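Local coordinates for protein V-type ATP synthase alpha chain (PDB 5BN4) that is the alpha chain (subunit A) of a V-type ATP synthase, with a nucleotide-binding domain of the P-loop clan and a C-terminal domain, at residues T202-L207 with L489-F494. Sequence-based numbering, arbitrary orientation.
With ANP (phosphoaminophosphonic acid-adenylate ester), chain C.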
ATOM      1  N   THR A 202     -14.500  -4.470  37.623  1.00 43.36           N
ATOM      2  CA  THR A 202     -14.111  -3.068  37.562  1.00 43.75           C
ATOM      3  C   THR A 202     -15.276  -2.234  38.080  1.00 48.99           C
ATOM      4  O   THR A 202     -16.210  -2.767  38.676  1.00 63.24           O
ATOM      5  CB  THR A 202     -13.778  -2.633  36.120  1.00 44.06           C
ATOM      6  OG1 THR A 202     -14.980  -2.573  35.343  1.00 35.37           O
ATOM      7  CG2 THR A 202     -12.811  -3.613  35.473  1.00 32.56           C
ATOM      8  N   GLY A 203     -15.226  -0.927  37.857  1.00 42.00           N
ATOM      9  CA  GLY A 203     -16.344  -0.077  38.215  1.00 39.45           C
ATOM     10  C   GLY A 203     -17.207   0.220  37.005  1.00 43.73           C
ATOM     11  O   GLY A 203     -18.231   0.895  37.108  1.00 44.83           O
ATOM     12  N   THR A 204     -16.792  -0.300  35.852  1.00 45.50           N
ATOM     13  CA  THR A 204     -17.443   0.015  34.586  1.00 35.60           C
ATOM     14  C   THR A 204     -18.311  -1.129  34.065  1.00 37.07           C
ATOM     15  O   THR A 204     -17.846  -2.258  33.913  1.00 33.23           O
ATOM     16  CB  THR A 204     -16.410   0.419  33.518  1.00 45.49           C
ATOM     17  OG1 THR A 204     -15.703   1.585  33.961  1.00 36.87           O
ATOM     18  CG2 THR A 204     -17.097   0.721  32.197  1.00 37.95           C
ATOM     19  N   ARG A 205     -19.571  -0.809  33.781  1.00 45.46           N
ATOM     20  CA  ARG A 205     -20.591  -1.797  33.426  1.00 41.92           C
ATOM     21  C   ARG A 205     -20.247  -2.650  32.211  1.00 44.18           C
ATOM     22  O   ARG A 205     -20.368  -3.875  32.253  1.00 50.50           O
ATOM     23  CB  ARG A 205     -21.931  -1.098  33.188  1.00 40.26           C
ATOM     24  CG  ARG A 205     -22.296  -0.113  34.276  1.00 48.37           C
ATOM     25  CD  ARG A 205     -23.620   0.573  34.000  1.00 39.68           C
ATOM     26  NE  ARG A 205     -23.823   1.684  34.922  1.00 53.72           N
ATOM     27  CZ  ARG A 205     -23.561   2.953  34.631  1.00 50.98           C
ATOM     28  NH1 ARG A 205     -23.101   3.279  33.430  1.00 50.23           N
ATOM     29  NH2 ARG A 205     -23.767   3.896  35.538  1.00 60.49           N
ATOM     30  N   VAL A 206     -19.825  -1.999  31.131  1.00 44.73           N
ATOM     31  CA  VAL A 206     -19.533  -2.694  29.881  1.00 49.60           C
ATOM     32  C   VAL A 206     -18.402  -3.711  30.052  1.00 40.98           C
ATOM     33  O   VAL A 206     -18.355  -4.726  29.354  1.00 41.28           O
ATOM     34  CB  VAL A 206     -19.207  -1.697  28.740  1.00 43.43           C
ATOM     35  CG1 VAL A 206     -17.923  -0.930  29.037  1.00 34.47           C
ATOM     36  CG2 VAL A 206     -19.112  -2.415  27.402  1.00 41.80           C
ATOM     37  N   LEU A 207     -17.507  -3.447  30.998  1.00 37.12           N
ATOM     38  CA  LEU A 207     -16.375  -4.331  31.235  1.00 31.23           C
ATOM     39  C   LEU A 207     -16.694  -5.385  32.285  1.00 42.41           C
ATOM     40  O   LEU A 207     -15.936  -6.335  32.464  1.00 44.10           O
ATOM     41  CB  LEU A 207     -15.144  -3.528  31.662  1.00 38.98           C
ATOM     42  CG  LEU A 207     -14.649  -2.457  30.690  1.00 45.26           C
ATOM     43  CD1 LEU A 207     -13.296  -1.918  31.136  1.00 30.54           C
ATOM     44  CD2 LEU A 207     -14.584  -2.996  29.264  1.00 30.38           C
ATOM     45  N   LEU A 489     -24.542   1.231  28.708  1.00 43.49           N
ATOM     46  CA  LEU A 489     -23.184   1.162  28.178  1.00 43.07           C
ATOM     47  C   LEU A 489     -22.378   2.427  28.471  1.00 47.60           C
ATOM     48  O   LEU A 489     -21.216   2.352  28.875  1.00 40.57           O
ATOM     49  CB  LEU A 489     -23.209   0.871  26.675  1.00 50.27           C
ATOM     50  CG  LEU A 489     -23.849  -0.465  26.287  1.00 45.37           C
ATOM     51  CD1 LEU A 489     -23.819  -0.663  24.781  1.00 37.84           C
ATOM     52  CD2 LEU A 489     -23.153  -1.617  26.998  1.00 44.19           C
ATOM     53  N   GLN A 490     -22.993   3.588  28.267  1.00 31.94           N
ATOM     54  CA  GLN A 490     -22.340   4.855  28.581  1.00 41.61           C
ATOM     55  C   GLN A 490     -22.179   5.039  30.087  1.00 49.01           C
ATOM     56  O   GLN A 490     -23.056   4.663  30.866  1.00 48.27           O
ATOM     57  CB  GLN A 490     -23.118   6.032  27.992  1.00 39.73           C
ATOM     58  CG  GLN A 490     -23.113   6.082  26.479  1.00 36.24           C
ATOM     59  CD  GLN A 490     -23.789   7.325  25.940  1.00 43.32           C
ATOM     60  OE1 GLN A 490     -24.200   7.366  24.781  1.00 49.50           O
ATOM     61  NE2 GLN A 490     -23.904   8.348  26.779  1.00 39.79           N
ATOM     62  N   GLN A 491     -21.056   5.623  30.489  1.00 42.11           N
ATOM     63  CA  GLN A 491     -20.768   5.832  31.901  1.00 39.79           C
ATOM     64  C   GLN A 491     -19.840   7.029  32.085  1.00 39.50           C
ATOM     65  O   GLN A 491     -18.673   6.985  31.699  1.00 41.27           O
ATOM     66  CB  GLN A 491     -20.148   4.570  32.506  1.00 28.84           C
ATOM     67  CG  GLN A 491     -19.959   4.626  34.007  1.00 34.07           C
ATOM     68  CD  GLN A 491     -19.602   3.277  34.602  1.00 40.47           C
ATOM     69  OE1 GLN A 491     -19.736   2.240  33.950  1.00 42.35           O
ATOM     70  NE2 GLN A 491     -19.144   3.284  35.847  1.00 35.14           N
ATOM     71  N   ASP A 492     -20.369   8.099  32.673  1.00 44.22           N
ATOM     72  CA  ASP A 492     -19.619   9.342  32.824  1.00 47.39           C
ATOM     73  C   ASP A 492     -18.554   9.220  33.910  1.00 44.96           C
ATOM     74  O   ASP A 492     -18.866   9.199  35.101  1.00 46.30           O
ATOM     75  CB  ASP A 492     -20.566  10.507  33.128  1.00 33.41           C
ATOM     76  CG  ASP A 492     -19.986  11.854  32.727  1.00 51.29           C
ATOM     77  OD1 ASP A 492     -18.748  12.015  32.776  1.00 50.40           O
ATOM     78  OD2 ASP A 492     -20.773  12.752  32.360  1.00 50.13           O
ATOM     79  N   ALA A 493     -17.297   9.145  33.486  1.00 38.08           N
ATOM     80  CA  ALA A 493     -16.176   8.979  34.404  1.00 37.45           C
ATOM     81  C   ALA A 493     -15.996  10.191  35.308  1.00 47.10           C
ATOM     82  O   ALA A 493     -15.411  10.091  36.387  1.00 48.11           O
ATOM     83  CB  ALA A 493     -14.899   8.717  33.628  1.00 34.41           C
ATOM     84  N   PHE A 494     -16.499  11.335  34.861  1.00 45.21           N
ATOM     85  CA  PHE A 494     -16.309  12.582  35.588  1.00 45.14           C
ATOM     86  C   PHE A 494     -17.603  13.082  36.220  1.00 52.08           C
ATOM     87  O   PHE A 494     -17.737  14.262  36.545  1.00 70.88           O
ATOM     88  CB  PHE A 494     -15.692  13.638  34.671  1.00 47.77           C
ATOM     89  CG  PHE A 494     -14.404  13.199  34.041  1.00 58.74           C
ATOM     90  CD1 PHE A 494     -13.281  12.975  34.823  1.00 59.76           C
ATOM     91  CD2 PHE A 494     -14.316  12.996  32.674  1.00 64.43           C
ATOM     92  CE1 PHE A 494     -12.093  12.562  34.253  1.00 74.66           C
ATOM     93  CE2 PHE A 494     -13.128  12.583  32.095  1.00 55.75           C
ATOM     94  CZ  PHE A 494     -12.016  12.366  32.886  1.00 74.96           C
TER
HETATM   95  PG  ANP C 601      -4.574   8.562  25.911  1.00 81.87           P
HETATM   96  O1G ANP C 601      -4.709   9.837  26.802  1.00 61.94           O
HETATM   97  O2G ANP C 601      -3.662   7.490  26.656  1.00 46.08           O
HETATM   98  O3G ANP C 601      -3.904   8.900  24.572  1.00 48.30           O
HETATM   99  PB  ANP C 601      -6.997   8.404  24.489  1.00 29.92           P
HETATM  100  O1B ANP C 601      -7.646   7.173  23.793  1.00 40.17           O
HETATM  101  O2B ANP C 601      -6.183   9.177  23.419  1.00 41.47           O
HETATM  102  N3B ANP C 601      -6.046   7.850  25.755  1.00 40.31           N
HETATM  103  PA  ANP C 601      -8.284   9.786  26.538  1.00 47.24           P
HETATM  104  O1A ANP C 601      -8.236   8.518  27.417  1.00 46.96           O
HETATM  105  O2A ANP C 601      -7.100  10.727  26.959  1.00 45.03           O
HETATM  106  O3A ANP C 601      -8.142   9.287  25.013  1.00 46.43           O
HETATM  107  O5' ANP C 601      -9.663  10.511  26.651  1.00 52.93           O
HETATM  108  C5' ANP C 601     -10.086  11.356  25.576  1.00 46.28           C
HETATM  109  C4' ANP C 601     -11.368  12.059  25.960  1.00 37.50           C
HETATM  110  O4' ANP C 601     -12.386  11.150  26.175  1.00 52.97           O
HETATM  111  C3' ANP C 601     -11.162  12.882  27.225  1.00 42.59           C
HETATM  112  O3' ANP C 601     -11.154  14.206  26.972  1.00 55.90           O
HETATM  113  C2' ANP C 601     -12.303  12.541  28.104  1.00 54.11           C
HETATM  114  O2' ANP C 601     -13.045  13.640  28.523  1.00 75.02           O
HETATM  115  C1' ANP C 601     -13.144  11.605  27.273  1.00 50.00           C
HETATM  116  N9  ANP C 601     -13.668  10.462  28.022  1.00 54.03           N
HETATM  117  C8  ANP C 601     -13.187   9.207  27.996  1.00 46.08           C
HETATM  118  N7  ANP C 601     -13.903   8.441  28.792  1.00 53.57           N
HETATM  119  C5  ANP C 601     -14.865   9.165  29.359  1.00 60.38           C
HETATM  120  C6  ANP C 601     -15.889   8.891  30.258  1.00 51.39           C
HETATM  121  N6  ANP C 601     -16.048   7.560  30.766  1.00 53.36           N
HETATM  122  N1  ANP C 601     -16.724   9.868  30.645  1.00 51.65           N
HETATM  123  C2  ANP C 601     -16.595  11.134  30.179  1.00 53.54           C
HETATM  124  N3  ANP C 601     -15.608  11.437  29.300  1.00 50.78           N
HETATM  125  C4  ANP C 601     -14.736  10.479  28.876  1.00 57.77           C
HETATM  126  O   HOH W   1     -20.098   1.137  30.972  1.00 42.78           O
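Gln491 reaches across to Gly203 and Arg205 with both ends of its side-chain amide, an example of one glutamine joining two domains: the P-loop nucleotide-binding domain, just before and at the weakly bonded start of helix 205-210, and the C-terminal helical domain, in the loop after helix 472-489. With CG anti to the backbone N (chi1 -173°) and the chain extended beyond it, the amide is carried up to the opposing backbone. There NE2 donates to Gly203 O at 2.9 Å in a nearly straight bond, the donor lying above that carbonyl's plane, while OE1 accepts from Arg205 N at 3.1 Å, in its own carbonyl plane. The carbonyls of Asp498 and Ser499 share the two N-H groups of NE2 with Gly203 O, so with NE2 as donor and OE1 as acceptor the amide's orientation is fixed.

The side chain of Arg205, extended from CG to NE, runs back past Gln491, whose CD sits over one guanidinium face, offset toward the rim, with the two planes 41° apart. NH1 lies 2.9 Å from Gln490 O, near the guanidinium plane, and NH2 forms a salt bridge with Asp498. Leu489 adds an apolar touch, its CD2 4.1 Å from Val206 CG2.

The same loop also meets the adenine edge of the bound phosphoaminophosphonic acid-adenylate ester: N6 donates to Gln491 O, and Ala493 N donates to N1. Between the segments, a single water accepts from Val206 N and donates to both Leu489 O and Gln491 OE1.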